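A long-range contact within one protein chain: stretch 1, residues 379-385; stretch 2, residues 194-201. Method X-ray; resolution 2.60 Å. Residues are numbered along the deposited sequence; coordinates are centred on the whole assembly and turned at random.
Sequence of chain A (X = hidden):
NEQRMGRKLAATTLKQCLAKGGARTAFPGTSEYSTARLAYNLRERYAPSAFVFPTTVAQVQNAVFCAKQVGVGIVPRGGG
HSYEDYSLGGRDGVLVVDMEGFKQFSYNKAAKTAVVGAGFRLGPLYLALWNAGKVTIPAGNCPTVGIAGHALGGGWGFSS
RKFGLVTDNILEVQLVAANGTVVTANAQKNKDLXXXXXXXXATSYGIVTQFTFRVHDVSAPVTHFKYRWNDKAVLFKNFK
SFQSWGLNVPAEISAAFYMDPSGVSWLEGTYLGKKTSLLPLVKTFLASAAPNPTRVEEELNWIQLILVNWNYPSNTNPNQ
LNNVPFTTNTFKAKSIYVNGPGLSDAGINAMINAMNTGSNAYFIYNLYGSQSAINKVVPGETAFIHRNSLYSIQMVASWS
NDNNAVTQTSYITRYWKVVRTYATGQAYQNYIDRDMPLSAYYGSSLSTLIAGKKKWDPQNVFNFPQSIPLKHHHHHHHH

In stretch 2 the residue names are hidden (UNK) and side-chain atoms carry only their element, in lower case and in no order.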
# COMPACT_ATOMS: atom_id res chain seq x y z
N PRO A 379 -0.68 -20.52 3.83
CA PRO A 379 -1.83 -20.00 3.08
C PRO A 379 -3.16 -20.42 3.71
O PRO A 379 -3.26 -21.46 4.37
CB PRO A 379 -1.66 -20.62 1.69
CG PRO A 379 -0.24 -21.10 1.63
CD PRO A 379 0.13 -21.46 3.03
N GLY A 380 -4.17 -19.60 3.51
CA GLY A 380 -5.48 -19.87 4.06
C GLY A 380 -5.78 -19.22 5.39
O GLY A 380 -6.87 -19.43 5.92
N GLU A 381 -4.85 -18.44 5.94
CA GLU A 381 -5.06 -17.81 7.23
C GLU A 381 -5.19 -16.30 7.17
O GLU A 381 -5.46 -15.68 8.20
CB GLU A 381 -3.92 -18.17 8.19
CG GLU A 381 -3.94 -19.61 8.62
CD GLU A 381 -2.70 -20.01 9.40
OE1 GLU A 381 -1.82 -19.14 9.61
OE2 GLU A 381 -2.61 -21.20 9.79
N THR A 382 -5.01 -15.69 6.01
CA THR A 382 -5.29 -14.26 5.86
C THR A 382 -6.02 -14.02 4.55
O THR A 382 -5.98 -14.84 3.62
CB THR A 382 -4.01 -13.39 5.89
OG1 THR A 382 -3.21 -13.65 4.73
CG2 THR A 382 -3.19 -13.66 7.17
N ALA A 383 -6.71 -12.89 4.49
CA ALA A 383 -7.31 -12.44 3.25
C ALA A 383 -6.27 -12.12 2.18
O ALA A 383 -6.64 -11.99 1.01
CB ALA A 383 -8.20 -11.22 3.51
N PHE A 384 -5.00 -11.97 2.55
CA PHE A 384 -3.94 -11.72 1.58
C PHE A 384 -3.40 -13.05 1.08
O PHE A 384 -2.84 -13.84 1.85
CB PHE A 384 -2.82 -10.88 2.20
CG PHE A 384 -1.84 -10.34 1.20
CD1 PHE A 384 -0.75 -11.11 0.81
CD2 PHE A 384 -2.03 -9.09 0.63
CE1 PHE A 384 0.15 -10.63 -0.13
CE2 PHE A 384 -1.13 -8.60 -0.31
CZ PHE A 384 -0.03 -9.38 -0.69
N ILE A 385 -3.56 -13.30 -0.22
CA ILE A 385 -3.33 -14.63 -0.79
C ILE A 385 -1.99 -14.75 -1.52
O ILE A 385 -1.53 -15.87 -1.78
CB ILE A 385 -4.47 -15.03 -1.75
CG1 ILE A 385 -4.48 -14.12 -3.00
CG2 ILE A 385 -5.83 -14.99 -1.04
CD1 ILE A 385 -5.40 -14.63 -4.12
N UNK A 194 -11.32 -10.70 11.69
CA UNK A 194 -9.87 -10.56 11.77
C UNK A 194 -9.21 -11.11 10.51
O UNK A 194 -8.25 -10.53 10.01
o UNK A 194 -3.77 -10.92 14.00
c UNK A 194 -7.87 -11.14 13.29
c UNK A 194 -7.24 -9.90 13.40
c UNK A 194 -5.72 -12.21 13.67
c UNK A 194 -9.36 -11.25 13.04
c UNK A 194 -7.09 -12.29 13.43
c UNK A 194 -5.12 -10.97 13.77
c UNK A 194 -5.87 -9.81 13.64
N UNK A 195 -9.71 -12.23 9.99
CA UNK A 195 -9.24 -12.74 8.71
C UNK A 195 -9.46 -11.73 7.58
O UNK A 195 -8.56 -11.47 6.78
c UNK A 195 -9.21 -15.74 4.56
c UNK A 195 -8.74 -15.63 6.91
c UNK A 195 -8.50 -16.19 5.66
c UNK A 195 -9.96 -14.06 8.41
c UNK A 195 -9.67 -14.63 7.06
c UNK A 195 -10.17 -14.75 4.70
c UNK A 195 -10.40 -14.21 5.95
N UNK A 196 -10.65 -11.14 7.53
CA UNK A 196 -10.99 -10.27 6.41
C UNK A 196 -10.12 -9.01 6.36
O UNK A 196 -9.74 -8.57 5.27
c UNK A 196 -12.47 -9.88 6.47
N UNK A 197 -9.82 -8.41 7.52
CA UNK A 197 -9.18 -7.10 7.50
C UNK A 197 -7.70 -7.20 7.18
O UNK A 197 -7.08 -6.20 6.80
c UNK A 197 -7.31 -6.49 10.28
c UNK A 197 -10.89 -6.12 9.11
c UNK A 197 -9.41 -6.32 8.82
c UNK A 197 -8.72 -7.01 10.00
N UNK A 198 -7.10 -8.39 7.31
CA UNK A 198 -5.71 -8.63 6.92
C UNK A 198 -5.62 -8.93 5.42
O UNK A 198 -5.32 -10.04 4.98
n UNK A 198 -3.95 -13.71 10.85
c UNK A 198 -4.74 -9.39 9.15
n UNK A 198 -6.09 -13.06 10.34
n UNK A 198 -4.41 -11.48 10.50
c UNK A 198 -4.82 -12.75 10.56
c UNK A 198 -5.29 -10.36 10.20
c UNK A 198 -5.13 -9.78 7.74
N UNK A 199 -5.88 -7.89 4.62
CA UNK A 199 -5.85 -8.05 3.18
C UNK A 199 -7.05 -7.51 2.42
O UNK A 199 -6.93 -7.12 1.25
N UNK A 200 -8.23 -7.48 3.06
CA UNK A 200 -9.42 -6.95 2.41
C UNK A 200 -10.15 -5.94 3.29
O UNK A 200 -11.36 -5.75 3.12
c UNK A 200 -10.37 -8.08 2.00
N UNK A 201 -9.46 -5.28 4.21
CA UNK A 201 -10.12 -4.40 5.16
C UNK A 201 -10.52 -3.03 4.66
O UNK A 201 -11.22 -2.31 5.38

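Position 194 carries one carbon, then a six-carbon ring bearing one oxygen. That is a phenol, so the residue is Tyr194. Its side chain stays clear of stretch 1, and its hydroxyl is hydrogen-bonded elsewhere in the structure.

Position 195 has one carbon followed by a six-carbon ring with no heteroatom. The ring lies against the backbone of stretch 1, with Thr382 C and Ala383 N over one face and Gly380 O near its plane at the edge. This is Phe195. Its CE2 is 3.5 Å from Thr382 C and 3.6 Å from Gly380 O.

Position 196 has a single side-chain carbon, pointing away from stretch 1. It is Ala196. The residue meets the other stretch through its backbone, with Ala196 O 3.5 Å from Ala383 CB.

Position 197 has four carbons, forked at the first, with one arm two carbons long. That branching identifies Ile197. It points away and makes no contact with stretch 1.

Position 198 has three carbons, a nitrogen, then a carbon carrying two more nitrogens. This is a guanidinium, hence Arg198. One face of the group is covered by Thr382 CG2, which is 3.8 Å from Arg198 NH2. Arg198 NH1 also gives a weak hydrogen bond to Tyr194 O at 3.3 Å, turning the side chain back along its own stretch.

Position 199 has no side-chain atoms. A CB here would point toward stretch 1 and clash with it, 2.5 Å from Phe384 N and 2.7 Å from Ala383 C. The backbone angles, phi 131° and psi -28°, also call for glycine. It is Gly199.

Position 200 has one side-chain carbon, 4.1 Å from Ala383 CB. The residue is Ala200, and this CB to CB approach is an apolar contact.

Position 201 has no side-chain atoms, and a CB would clash with Ile197 O at 2.9 Å. It is Gly201, and it does not touch stretch 1.

The contact centres on Ala383, whose CB points toward stretch 2. This methyl packs against Ala200 CB and lies 4.2 Å from Phe195 CE1. Ala383 N donates a hydrogen bond to Phe195 O at 3.3 Å, tying the loop to the helix. The bare Gly199 lets the backbone of stretch 1 come close, with Phe384 CA 4.4 Å from Gly199 CA. Nearby, Arg198 O lies 3.1 Å from Phe384 N. Close backbone packing, the Phe195 ring and the Arg198 guanidinium together hold this small interface.

Stretch 2 (194-201) YFAIRGAG
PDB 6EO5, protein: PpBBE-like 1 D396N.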